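PDB 5OLT: cellulose biosynthesis protein BcsG from Salmonella typhimurium LT2, which is required for cellulose biosynthesis and is represented by its extramembrane, zinc-binding domain, which belongs to the alkaline phosphatase family. Local coordinates for residues S102-I107 / R121-A126; L110-G115 / C130-N135; C114-H119 / A352-N357; F141-M146 / G164-E169. All blocks are in the same frame, centred on the assembly; numbering follows the deposited sequence. Where two conformers were deposited one is given.

How the contacts relate
Contacts 1, 2 and 3 follow one piece of chain. Helix 102-110 starts at the zinc ion and supplies contact 1; its last residue and the loop after it make contact 2 with the start of helix 132-138, and the same loop, sharing Cys114 and Gly115, goes on into contact 3 at the small antiparallel sheet. The centres of contacts 1 and 2 lie about 11 Å apart, those of contacts 1 and 3 about 10 Å. Contact 4, centre to centre about 13 Å from contact 2 and about 23 Å from contact 3, packs a loop on edge strand 142-147 of the seven-stranded sheet. One run of chain thus links zinc-binding serine, disulfide and small sheet.

Contact 1: S102-I107 / R121-A126; sequences SGPAAI and RLYQPA. With ZN (zinc ion), chain B.
The phenol oxygen of Tyr123 is hydrogen-bonded to the carboxylate of Glu159 on helix 156-162 and packs against the Pro104 ring, its OH 3.5 Å from Pro104 CD, with CG of the same proline just as near. Tyrosine suits this place because it offers a long flat hydrocarbon to the helix and still ends in a hydroxyl that can bond to the carboxylate of Glu159. With chi1 at -72° its CG stands anti to the carbonyl carbon. The ring meets Ile107, whose CD1 comes within 3.7 Å of Tyr123 CE1, the two side chains crossing at about a right angle.

Branching lets Ile107 and Leu122 each serve two neighbours. Ile107 gives CD1 to the tyrosine and CG2 to Leu122, CG2 lying 3.8 Å from Leu122 CD2. Leu122 in turn forks over one turn of the helix: its other methyl, CD1, meets Pro104 CB at 3.8 Å. Proline fits here, in the first turn, where backbone nitrogens have no earlier helical carbonyl to bind, and Gly103 before it presses no CB against the Pro104 ring.

Tyr123 and Leu122 thus pack on the first turns of helix 102-110, whose opening residue, Ser102, binds zinc through OG at 2.0 Å. Cys67, Glu266 and His267 complete the protein ligands, while a water stands farther off, at 2.5 Å from the zinc ion. A hydroxyl presented to the metal from a helix N-terminus is consistent with the active-site arrangement of the alkaline phosphatase family.

Contact 2: L110-G115 / C130-N135; sequences LRASCG and CYLFDN
A disulfide, Cys114 SG to Cys130 SG at 2.1 Å with chi3 -81°, ties the type I beta turn Arg111-Cys114 to the lead-in of helix 132-138. Next to the disulfide, Ser113 N donates to Cys130 O at 3.1 Å.

The end of one helix also meets the start of the next. Leu110 O, from the last residue of helix 102-110, accepts Leu132 N at 3.0 Å. Leu110 O also accepts a hydrogen bond from a water 2.7 Å away, and that water accepts from Phe133 N. Two amides of the first turn after the N-cap, Tyr131, are satisfied by one carbonyl, directly and through the water.

Arg111 lies alongside Tyr131, pointing the same way. With chi1 -64° its CG lies over a face of the ring, 4.0 Å from Tyr131 CE2, and the extended chain carries on beside it, while Tyr131 OH sits over a face of the guanidinium, the planes being 63° apart. Both polar ends have other partners: Arg111 NH2 Asn163 O and NH1 Gln124 O, Tyr131 OH Ala126 N. A long chain with several N-H groups suits a buried site lined with carbonyls. On the hydrophobic flank, Leu110 CD2 touches Phe133 CD1 at 3.6 Å.

Contact 3: C114-H119 / A352-N357; sequences CGQPSH and APVSEN
Glu356 receives the backbone N-H of His119 from an uncommon direction: the nitrogen lies 2.9 Å from OE1 but stands above the carboxylate plane, 64° out of it, although the N-H itself points almost straight at the oxygen. An acid is well placed here, since His119 N belongs to the start of helix 119-122 and a negative charge would probably interact favourably with that helix end. Ser118, the N-cap, caps a further amide of the first turn: chi1 of 65° sets OG between the backbone N and the carbonyl carbon, from where it accepts the N-H of Arg121.

The His119 ring is laid on the strand backbone, with the carbonyl carbon of Asn357 3.7 Å above the ring plane and over its centre. At the ring edge, in plane, a water sits 2.8 Å from His119 ND1 and donates to Glu356 O.

Gln116 reaches across with an extended chain, and both hydrogens of its amide nitrogen are used. NE2 donates to Val354 O at 2.8 Å, approaching from above the carbonyl plane, and also to a water 2.9 Å away. That water donates in turn to Pro117 O and to Glu356 OE2, the latter 2.6 Å from it, joining three groups of the contact at one point.

Helix 27-42 closes this region: Tyr38 OH is hydrogen-bonded to Glu356 OE2, and Trp33 and Phe37 pack on Val354. Strand 355-357 itself edges the four-stranded antiparallel sheet, next to strand 360-365.

Contact 4: F141-M146 / G164-E169; sequences FTQHLM and GGMQSE
Ser168 OG donates to the side-chain carbonyl of Gln143, 2.8 Å from OE1, lying in the carbonyl plane on a lone pair, with a C=O...donor angle of 117°. A short hydroxyl meets a long amide here: CG of Gln143 is anti to the backbone N (chi1 -175°) and the extended chain carries the amide across to the loop. A water 3.0 Å from the same OE1 donates to it and accepts the N-H of Gln167.

Beside this bond Met166 slides past Gln143 in the opposite direction. Its CG meets both methyls of Leu145, which lies two residues beyond Gln143 along the strand and so faces the loop too; Leu145 CD2 is 3.9 Å from Met166 CG. A separate water accepts Leu145 N at 2.9 Å and donates to Glu169 O.

Gly165 is the first residue after helix 156-162 to leave helical angles, with a positive phi of 76° that glycine adopts readily; Met166 follows as the centre of an inverse gamma turn. Behind the methionine lie Val160 of that helix, Phe133 of helix 132-138 and Phe213 of strand 210-216. Strand 142-147, at the edge of the seven-stranded sheet, runs parallel to 210-216.

Contact 1: S102-I107 / R121-A126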
loop_
_atom_site.group_PDB
_atom_site.type_symbol
_atom_site.label_atom_id
_atom_site.label_comp_id
_atom_site.label_asym_id
_atom_site.label_seq_id
_atom_site.Cartn_x
_atom_site.Cartn_y
_atom_site.Cartn_z
ATOM N N SER A 102 -3.494 11.609 -2.031
ATOM C CA SER A 102 -4.165 10.632 -1.188
ATOM C C SER A 102 -5.289 9.875 -1.876
ATOM O O SER A 102 -5.368 8.641 -1.763
ATOM C CB SER A 102 -4.766 11.333 0.034
ATOM O OG SER A 102 -3.777 12.059 0.753
ATOM N N GLY A 103 -6.161 10.598 -2.598
ATOM C CA GLY A 103 -7.303 9.937 -3.241
ATOM C C GLY A 103 -6.878 8.877 -4.232
ATOM O O GLY A 103 -7.277 7.715 -4.120
ATOM N N PRO A 104 -6.007 9.247 -5.178
ATOM C CA PRO A 104 -5.562 8.243 -6.145
ATOM C C PRO A 104 -4.800 7.102 -5.473
ATOM O O PRO A 104 -4.906 5.964 -5.940
ATOM C CB PRO A 104 -4.640 9.021 -7.073
ATOM C CG PRO A 104 -4.870 10.440 -6.803
ATOM C CD PRO A 104 -5.623 10.627 -5.542
ATOM N N ALA A 105 -4.045 7.375 -4.395
ATOM C CA ALA A 105 -3.354 6.290 -3.705
ATOM C C ALA A 105 -4.308 5.276 -3.145
ATOM O O ALA A 105 -4.067 4.059 -3.261
ATOM C CB ALA A 105 -2.485 6.836 -2.591
ATOM N N ALA A 106 -5.364 5.759 -2.508
ATOM C CA ALA A 106 -6.342 4.852 -1.904
ATOM C C ALA A 106 -7.066 4.047 -2.981
ATOM O O ALA A 106 -7.269 2.834 -2.833
ATOM C CB ALA A 106 -7.334 5.628 -1.076
ATOM N N ILE A 107 -7.427 4.691 -4.104
ATOM C CA ILE A 107 -8.076 3.966 -5.180
ATOM C C ILE A 107 -7.134 2.896 -5.755
ATOM O O ILE A 107 -7.563 1.768 -6.008
ATOM C CB ILE A 107 -8.518 4.932 -6.308
ATOM C CG1 ILE A 107 -9.512 5.982 -5.765
ATOM C CG2 ILE A 107 -9.224 4.148 -7.420
ATOM C CD1 ILE A 107 -9.677 7.146 -6.731
ATOM N N ARG A 121 -7.578 6.129 -16.072
ATOM C CA ARG A 121 -8.305 4.856 -15.881
ATOM C C ARG A 121 -8.738 4.689 -14.409
ATOM O O ARG A 121 -9.749 4.005 -14.098
ATOM C CB ARG A 121 -7.463 3.666 -16.360
ATOM C CG ARG A 121 -7.544 3.189 -17.805
ATOM C CD ARG A 121 -7.722 1.624 -17.875
ATOM N NE ARG A 121 -6.504 0.812 -17.562
ATOM C CZ ARG A 121 -6.413 -0.269 -16.770
ATOM N NH1 ARG A 121 -7.493 -0.785 -16.152
ATOM N NH2 ARG A 121 -5.214 -0.889 -16.608
ATOM N N LEU A 122 -8.021 5.314 -13.477
ATOM C CA LEU A 122 -8.471 5.253 -12.052
ATOM C C LEU A 122 -9.837 5.789 -11.762
ATOM O O LEU A 122 -10.469 5.415 -10.755
ATOM C CB LEU A 122 -7.591 6.078 -11.114
ATOM C CG LEU A 122 -6.338 5.484 -10.642
ATOM C CD1 LEU A 122 -5.695 6.474 -9.679
ATOM C CD2 LEU A 122 -6.508 4.098 -10.039
ATOM N N TYR A 123 -10.268 6.747 -12.594
ATOM C CA TYR A 123 -11.488 7.468 -12.335
ATOM C C TYR A 123 -12.684 6.968 -13.164
ATOM O O TYR A 123 -13.732 7.606 -13.200
ATOM C CB TYR A 123 -11.242 8.990 -12.420
ATOM C CG TYR A 123 -10.441 9.417 -11.224
ATOM C CD1 TYR A 123 -11.085 9.756 -10.021
ATOM C CD2 TYR A 123 -9.034 9.431 -11.252
ATOM C CE1 TYR A 123 -10.347 10.085 -8.888
ATOM C CE2 TYR A 123 -8.311 9.760 -10.127
ATOM C CZ TYR A 123 -8.955 10.103 -8.960
ATOM O OH TYR A 123 -8.233 10.443 -7.827
ATOM N N GLN A 124 -12.487 5.819 -13.814
ATOM C CA GLN A 124 -13.503 5.121 -14.562
ATOM C C GLN A 124 -13.684 3.781 -13.861
ATOM O O GLN A 124 -12.762 3.314 -13.206
ATOM C CB GLN A 124 -13.046 4.966 -16.027
ATOM C CG GLN A 124 -12.760 6.334 -16.687
ATOM C CD GLN A 124 -11.884 6.338 -17.944
ATOM O OE1 GLN A 124 -11.251 5.341 -18.321
ATOM N NE2 GLN A 124 -11.834 7.507 -18.601
ATOM N N PRO A 125 -14.869 3.155 -13.964
ATOM C CA PRO A 125 -15.057 1.839 -13.332
ATOM C C PRO A 125 -14.038 0.840 -13.859
ATOM O O PRO A 125 -13.642 0.901 -15.046
ATOM C CB PRO A 125 -16.440 1.436 -13.798
ATOM C CG PRO A 125 -17.151 2.734 -13.988
ATOM C CD PRO A 125 -16.131 3.720 -14.470
ATOM N N ALA A 126 -13.552 -0.005 -12.961
ATOM C CA ALA A 126 -12.686 -1.091 -13.314
ATOM C C ALA A 126 -13.469 -2.401 -13.368
ATOM O O ALA A 126 -14.605 -2.490 -12.921
ATOM C CB ALA A 126 -11.529 -1.201 -12.313
HETATM ZN ZN ZN B . -2.191 11.348 1.739
HETATM O O HOH W 1 -2.277 13.834 1.498
#

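Contact 2: L110-G115 / C130-N135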
loop_
_atom_site.group_PDB
_atom_site.type_symbol
_atom_site.label_atom_id
_atom_site.label_comp_id
_atom_site.label_asym_id
_atom_site.label_seq_id
_atom_site.Cartn_x
_atom_site.Cartn_y
_atom_site.Cartn_z
ATOM N N LEU A 110 -7.129 0.016 -3.350
ATOM C CA LEU A 110 -8.401 -0.707 -3.401
ATOM C C LEU A 110 -8.553 -1.514 -4.698
ATOM O O LEU A 110 -9.231 -2.550 -4.710
ATOM C CB LEU A 110 -9.607 0.228 -3.135
ATOM C CG LEU A 110 -9.559 0.788 -1.704
ATOM C CD1 LEU A 110 -10.477 1.975 -1.588
ATOM C CD2 LEU A 110 -9.926 -0.267 -0.676
ATOM N N ARG A 111 -7.811 -1.118 -5.740
ATOM C CA ARG A 111 -7.812 -1.848 -7.007
ATOM C C ARG A 111 -6.550 -2.717 -7.152
ATOM O O ARG A 111 -6.091 -3.007 -8.256
ATOM C CB ARG A 111 -7.981 -0.890 -8.182
ATOM C CG ARG A 111 -9.316 -0.172 -8.189
ATOM C CD ARG A 111 -9.454 0.689 -9.434
ATOM N NE ARG A 111 -10.687 1.461 -9.350
ATOM C CZ ARG A 111 -11.154 2.192 -10.355
ATOM N NH1 ARG A 111 -10.496 2.196 -11.522
ATOM N NH2 ARG A 111 -12.310 2.840 -10.179
ATOM N N ALA A 112 -6.006 -3.211 -6.009
ATOM C CA ALA A 112 -4.725 -3.918 -6.028
ATOM C C ALA A 112 -4.710 -5.239 -6.828
ATOM O O ALA A 112 -3.619 -5.738 -7.108
ATOM C CB ALA A 112 -4.272 -4.234 -4.602
ATOM N N SER A 113 -5.903 -5.819 -7.118
ATOM C CA SER A 113 -5.918 -7.152 -7.722
ATOM C C SER A 113 -5.746 -7.155 -9.235
ATOM O O SER A 113 -5.654 -8.235 -9.809
ATOM C CB SER A 113 -7.181 -7.894 -7.312
ATOM O OG SER A 113 -7.222 -8.046 -5.873
ATOM N N CYS A 114 -5.610 -5.982 -9.859
ATOM C CA CYS A 114 -5.218 -5.924 -11.265
ATOM C C CYS A 114 -3.994 -5.047 -11.405
ATOM O O CYS A 114 -3.658 -4.304 -10.487
ATOM C CB CYS A 114 -6.320 -5.301 -12.112
ATOM S SG CYS A 114 -7.757 -6.378 -12.238
ATOM N N GLY A 115 -3.325 -5.129 -12.555
ATOM C CA GLY A 115 -2.151 -4.332 -12.811
ATOM C C GLY A 115 -2.416 -2.823 -12.797
ATOM O O GLY A 115 -3.557 -2.336 -12.699
ATOM N N CYS A 130 -10.865 -6.516 -10.045
ATOM C CA CYS A 130 -9.739 -5.675 -9.666
ATOM C C CYS A 130 -9.831 -5.192 -8.223
ATOM O O CYS A 130 -8.793 -4.812 -7.648
ATOM C CB CYS A 130 -9.629 -4.483 -10.593
ATOM S SG CYS A 130 -9.350 -4.955 -12.322
ATOM N N TYR A 131 -11.025 -5.229 -7.641
ATOM C CA TYR A 131 -11.255 -4.643 -6.325
ATOM C C TYR A 131 -10.962 -5.662 -5.251
ATOM O O TYR A 131 -11.725 -6.595 -5.048
ATOM C CB TYR A 131 -12.673 -4.089 -6.186
ATOM C CG TYR A 131 -12.989 -2.976 -7.157
ATOM C CD1 TYR A 131 -13.351 -3.265 -8.480
ATOM C CD2 TYR A 131 -12.939 -1.643 -6.747
ATOM C CE1 TYR A 131 -13.663 -2.245 -9.374
ATOM C CE2 TYR A 131 -13.242 -0.613 -7.650
ATOM C CZ TYR A 131 -13.631 -0.944 -8.943
ATOM O OH TYR A 131 -13.930 0.045 -9.870
ATOM N N LEU A 132 -9.817 -5.484 -4.584
ATOM C CA LEU A 132 -9.340 -6.463 -3.610
ATOM C C LEU A 132 -10.413 -6.827 -2.562
ATOM O O LEU A 132 -10.621 -8.035 -2.253
ATOM C CB LEU A 132 -8.097 -5.891 -2.912
ATOM C CG LEU A 132 -7.518 -6.696 -1.738
ATOM C CD1 LEU A 132 -7.024 -8.062 -2.258
ATOM C CD2 LEU A 132 -6.395 -5.868 -1.081
ATOM N N PHE A 133 -11.055 -5.823 -1.983
ATOM C CA PHE A 133 -12.047 -6.049 -0.932
ATOM C C PHE A 133 -13.311 -6.708 -1.473
ATOM O O PHE A 133 -13.970 -7.452 -0.734
ATOM C CB PHE A 133 -12.329 -4.773 -0.123
ATOM C CG PHE A 133 -11.191 -4.398 0.781
ATOM C CD1 PHE A 133 -10.089 -3.695 0.296
ATOM C CD2 PHE A 133 -11.212 -4.780 2.120
ATOM C CE1 PHE A 133 -9.020 -3.380 1.139
ATOM C CE2 PHE A 133 -10.164 -4.453 2.976
ATOM C CZ PHE A 133 -9.065 -3.767 2.491
ATOM N N ASP A 134 -13.631 -6.481 -2.755
ATOM C CA ASP A 134 -14.780 -7.189 -3.349
ATOM C C ASP A 134 -14.471 -8.649 -3.570
ATOM O O ASP A 134 -15.334 -9.508 -3.355
ATOM C CB ASP A 134 -15.159 -6.536 -4.661
ATOM C CG ASP A 134 -15.946 -5.271 -4.460
ATOM O OD1 ASP A 134 -16.449 -5.022 -3.327
ATOM O OD2 ASP A 134 -16.078 -4.517 -5.452
ATOM N N ASN A 135 -13.241 -8.939 -3.991
ATOM C CA ASN A 135 -12.787 -10.317 -4.136
ATOM C C ASN A 135 -12.909 -11.020 -2.787
ATOM O O ASN A 135 -13.350 -12.173 -2.726
ATOM C CB ASN A 135 -11.335 -10.365 -4.649
ATOM C CG ASN A 135 -11.215 -9.887 -6.099
ATOM O OD1 ASN A 135 -12.144 -10.062 -6.906
ATOM N ND2 ASN A 135 -10.096 -9.281 -6.438
HETATM O O HOH W 2 -11.259 -3.197 -2.981
#

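Contact 3: C114-H119 / A352-N357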
loop_
_atom_site.group_PDB
_atom_site.type_symbol
_atom_site.label_atom_id
_atom_site.label_comp_id
_atom_site.label_asym_id
_atom_site.label_seq_id
_atom_site.Cartn_x
_atom_site.Cartn_y
_atom_site.Cartn_z
ATOM N N CYS A 114 -5.610 -5.982 -9.859
ATOM C CA CYS A 114 -5.218 -5.924 -11.265
ATOM C C CYS A 114 -3.994 -5.047 -11.405
ATOM O O CYS A 114 -3.658 -4.304 -10.487
ATOM C CB CYS A 114 -6.320 -5.301 -12.112
ATOM S SG CYS A 114 -7.757 -6.378 -12.238
ATOM N N GLY A 115 -3.325 -5.129 -12.555
ATOM C CA GLY A 115 -2.151 -4.332 -12.811
ATOM C C GLY A 115 -2.416 -2.823 -12.797
ATOM O O GLY A 115 -3.557 -2.336 -12.699
ATOM N N GLN A 116 -1.329 -2.088 -12.825
ATOM C CA GLN A 116 -1.378 -0.646 -12.599
ATOM C C GLN A 116 -2.037 0.114 -13.764
ATOM O O GLN A 116 -1.533 0.027 -14.889
ATOM C CB GLN A 116 0.063 -0.165 -12.455
ATOM C CG GLN A 116 0.127 1.328 -12.144
ATOM C CD GLN A 116 1.483 1.794 -11.670
ATOM O OE1 GLN A 116 2.152 1.090 -10.921
ATOM N NE2 GLN A 116 1.874 2.984 -12.045
ATOM N N PRO A 117 -3.072 0.919 -13.476
ATOM C CA PRO A 117 -3.687 1.740 -14.538
ATOM C C PRO A 117 -3.076 3.125 -14.650
ATOM O O PRO A 117 -2.465 3.645 -13.706
ATOM C CB PRO A 117 -5.115 1.916 -14.040
ATOM C CG PRO A 117 -5.021 1.894 -12.539
ATOM C CD PRO A 117 -3.894 0.911 -12.244
ATOM N N SER A 118 -3.293 3.764 -15.799
ATOM C CA SER A 118 -3.056 5.209 -15.902
ATOM C C SER A 118 -3.939 5.961 -14.925
ATOM O O SER A 118 -4.957 5.433 -14.440
ATOM C CB SER A 118 -3.335 5.688 -17.340
ATOM O OG SER A 118 -4.725 5.516 -17.611
ATOM N N HIS A 119 -3.553 7.208 -14.642
ATOM C CA HIS A 119 -4.354 8.025 -13.782
ATOM C C HIS A 119 -5.808 8.181 -14.299
ATOM O O HIS A 119 -6.746 8.088 -13.508
ATOM C CB HIS A 119 -3.684 9.380 -13.566
ATOM C CG HIS A 119 -4.418 10.244 -12.608
ATOM N ND1 HIS A 119 -4.206 10.196 -11.246
ATOM C CD2 HIS A 119 -5.383 11.169 -12.809
ATOM C CE1 HIS A 119 -4.984 11.085 -10.649
ATOM N NE2 HIS A 119 -5.715 11.688 -11.581
ATOM N N ALA A 352 7.240 -2.059 -12.460
ATOM C CA ALA A 352 8.143 -0.921 -12.663
ATOM C C ALA A 352 7.624 0.285 -11.862
ATOM O O ALA A 352 6.387 0.436 -11.686
ATOM C CB ALA A 352 8.262 -0.582 -14.159
ATOM N N PRO A 353 8.555 1.133 -11.376
ATOM C CA PRO A 353 8.151 2.314 -10.575
ATOM C C PRO A 353 7.688 3.466 -11.449
ATOM O O PRO A 353 8.442 4.337 -11.812
ATOM C CB PRO A 353 9.424 2.660 -9.800
ATOM C CG PRO A 353 10.501 2.232 -10.728
ATOM C CD PRO A 353 10.015 0.921 -11.315
ATOM N N VAL A 354 6.444 3.399 -11.815
ATOM C CA VAL A 354 5.782 4.441 -12.593
ATOM C C VAL A 354 4.800 5.117 -11.655
ATOM O O VAL A 354 4.048 4.441 -10.946
ATOM C CB VAL A 354 5.015 3.812 -13.771
ATOM C CG1 VAL A 354 4.165 4.865 -14.492
ATOM C CG2 VAL A 354 6.004 3.105 -14.713
ATOM N N SER A 355 4.800 6.448 -11.635
ATOM C CA SER A 355 3.894 7.171 -10.746
ATOM C C SER A 355 3.219 8.296 -11.501
ATOM O O SER A 355 3.832 8.901 -12.408
ATOM C CB SER A 355 4.660 7.765 -9.557
ATOM O OG SER A 355 5.308 6.728 -8.844
ATOM N N GLU A 356 1.976 8.569 -11.138
ATOM C CA GLU A 356 1.217 9.593 -11.839
ATOM C C GLU A 356 0.304 10.331 -10.963
ATOM O O GLU A 356 -0.237 9.788 -9.997
ATOM C CB GLU A 356 0.268 8.964 -12.895
ATOM C CG GLU A 356 0.886 7.979 -13.797
ATOM C CD GLU A 356 -0.010 7.593 -14.946
ATOM O OE1 GLU A 356 -0.975 8.335 -15.355
ATOM O OE2 GLU A 356 0.328 6.525 -15.447
ATOM N N ASN A 357 0.127 11.608 -11.318
ATOM C CA ASN A 357 -1.034 12.393 -10.868
ATOM C C ASN A 357 -1.716 12.849 -12.178
ATOM O O ASN A 357 -1.219 12.540 -13.252
ATOM C CB ASN A 357 -0.591 13.576 -9.999
ATOM C CG ASN A 357 0.212 13.154 -8.765
ATOM O OD1 ASN A 357 -0.016 12.101 -8.166
ATOM N ND2 ASN A 357 1.118 14.018 -8.344
HETATM O O HOH W 3 4.582 1.257 -9.664
HETATM O O HOH W 4 0.319 4.278 -14.067
HETATM O O HOH W 5 -2.513 8.225 -10.136
#

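Contact 4: F141-M146 / G164-E169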
loop_
_atom_site.group_PDB
_atom_site.type_symbol
_atom_site.label_atom_id
_atom_site.label_comp_id
_atom_site.label_asym_id
_atom_site.label_seq_id
_atom_site.Cartn_x
_atom_site.Cartn_y
_atom_site.Cartn_z
ATOM N N PHE A 141 -15.601 -12.705 3.397
ATOM C CA PHE A 141 -14.990 -11.763 4.335
ATOM C C PHE A 141 -15.881 -10.530 4.504
ATOM O O PHE A 141 -16.163 -9.817 3.517
ATOM C CB PHE A 141 -13.612 -11.290 3.852
ATOM C CG PHE A 141 -12.539 -12.347 3.868
ATOM C CD1 PHE A 141 -12.509 -13.376 2.915
ATOM C CD2 PHE A 141 -11.508 -12.288 4.819
ATOM C CE1 PHE A 141 -11.497 -14.329 2.914
ATOM C CE2 PHE A 141 -10.501 -13.255 4.819
ATOM C CZ PHE A 141 -10.496 -14.283 3.875
ATOM N N THR A 142 -16.282 -10.248 5.736
ATOM C CA THR A 142 -17.032 -9.050 6.080
ATOM C C THR A 142 -16.132 -7.839 5.793
ATOM O O THR A 142 -14.965 -7.853 6.172
ATOM C CB THR A 142 -17.396 -9.131 7.569
ATOM O OG1 THR A 142 -18.259 -10.262 7.758
ATOM C CG2 THR A 142 -18.148 -7.899 8.057
ATOM N N GLN A 143 -16.665 -6.807 5.167
ATOM C CA GLN A 143 -15.899 -5.619 4.800
ATOM C C GLN A 143 -16.104 -4.513 5.811
ATOM O O GLN A 143 -17.216 -4.260 6.269
ATOM C CB GLN A 143 -16.376 -5.170 3.410
ATOM C CG GLN A 143 -15.622 -4.019 2.777
ATOM C CD GLN A 143 -16.222 -3.707 1.412
ATOM O OE1 GLN A 143 -17.055 -2.786 1.263
ATOM N NE2 GLN A 143 -15.854 -4.503 0.427
ATOM N N HIS A 144 -15.006 -3.863 6.209
ATOM C CA HIS A 144 -15.073 -2.749 7.151
ATOM C C HIS A 144 -14.233 -1.608 6.620
ATOM O O HIS A 144 -13.167 -1.828 6.026
ATOM C CB HIS A 144 -14.566 -3.115 8.562
ATOM C CG HIS A 144 -15.359 -4.186 9.255
ATOM N ND1 HIS A 144 -16.631 -3.973 9.731
ATOM C CD2 HIS A 144 -15.022 -5.443 9.636
ATOM C CE1 HIS A 144 -17.066 -5.067 10.332
ATOM N NE2 HIS A 144 -16.113 -5.981 10.277
ATOM N N LEU A 145 -14.707 -0.403 6.880
ATOM C CA LEU A 145 -13.977 0.820 6.570
ATOM C C LEU A 145 -13.815 1.572 7.873
ATOM O O LEU A 145 -14.785 1.832 8.557
ATOM C CB LEU A 145 -14.806 1.628 5.586
ATOM C CG LEU A 145 -14.281 3.016 5.246
ATOM C CD1 LEU A 145 -12.901 2.919 4.577
ATOM C CD2 LEU A 145 -15.298 3.720 4.347
ATOM N N MET A 146 -12.571 1.959 8.147
ATOM C CA MET A 146 -12.197 2.593 9.376
ATOM C C MET A 146 -11.280 3.743 9.041
ATOM O O MET A 146 -10.421 3.611 8.138
ATOM C CB MET A 146 -11.440 1.544 10.199
ATOM C CG MET A 146 -11.201 1.910 11.627
ATOM S SD MET A 146 -10.913 0.394 12.571
ATOM C CE MET A 146 -9.216 0.016 12.226
ATOM N N GLY A 164 -12.995 3.784 -5.321
ATOM C CA GLY A 164 -12.400 2.614 -4.646
ATOM C C GLY A 164 -13.384 1.466 -4.459
ATOM O O GLY A 164 -12.981 0.355 -4.136
ATOM N N GLY A 165 -14.675 1.746 -4.649
ATOM C CA GLY A 165 -15.714 0.731 -4.563
ATOM C C GLY A 165 -16.092 0.292 -3.162
ATOM O O GLY A 165 -16.845 -0.651 -3.013
ATOM N N MET A 166 -15.584 0.983 -2.145
ATOM C CA MET A 166 -15.776 0.569 -0.769
ATOM C C MET A 166 -17.103 1.161 -0.246
ATOM O O MET A 166 -17.135 2.273 0.271
ATOM C CB MET A 166 -14.527 1.008 0.009
ATOM C CG MET A 166 -14.656 1.150 1.516
ATOM S SD MET A 166 -14.423 -0.457 2.258
ATOM C CE MET A 166 -12.793 -0.816 1.624
ATOM N N GLN A 167 -18.194 0.424 -0.434
ATOM C CA GLN A 167 -19.547 0.884 -0.076
ATOM C C GLN A 167 -19.922 0.323 1.312
ATOM O O GLN A 167 -20.789 -0.530 1.442
ATOM C CB GLN A 167 -20.556 0.513 -1.199
ATOM C CG GLN A 167 -21.919 1.221 -1.123
ATOM C CD GLN A 167 -21.802 2.736 -1.037
ATOM O OE1 GLN A 167 -21.498 3.404 -2.023
ATOM N NE2 GLN A 167 -22.050 3.283 0.149
ATOM N N SER A 168 -19.203 0.780 2.336
ATOM C CA SER A 168 -19.410 0.396 3.738
ATOM C C SER A 168 -19.454 1.668 4.537
ATOM O O SER A 168 -18.802 2.640 4.194
ATOM C CB SER A 168 -18.273 -0.464 4.302
ATOM O OG SER A 168 -18.070 -1.631 3.566
ATOM N N GLU A 169 -20.217 1.658 5.622
ATOM C CA GLU A 169 -20.309 2.836 6.476
ATOM C C GLU A 169 -18.989 2.944 7.204
ATOM O O GLU A 169 -18.334 1.947 7.468
ATOM C CB GLU A 169 -21.475 2.734 7.476
ATOM C CG GLU A 169 -22.863 2.814 6.826
ATOM C CD GLU A 169 -23.165 4.171 6.188
ATOM O OE1 GLU A 169 -23.374 5.148 6.942
ATOM O OE2 GLU A 169 -23.202 4.260 4.935
HETATM O O HOH W 6 -15.546 -3.211 -1.866
HETATM O O HOH W 7 -18.513 -2.405 -1.283
HETATM O O HOH W 8 -17.488 -0.411 7.841
#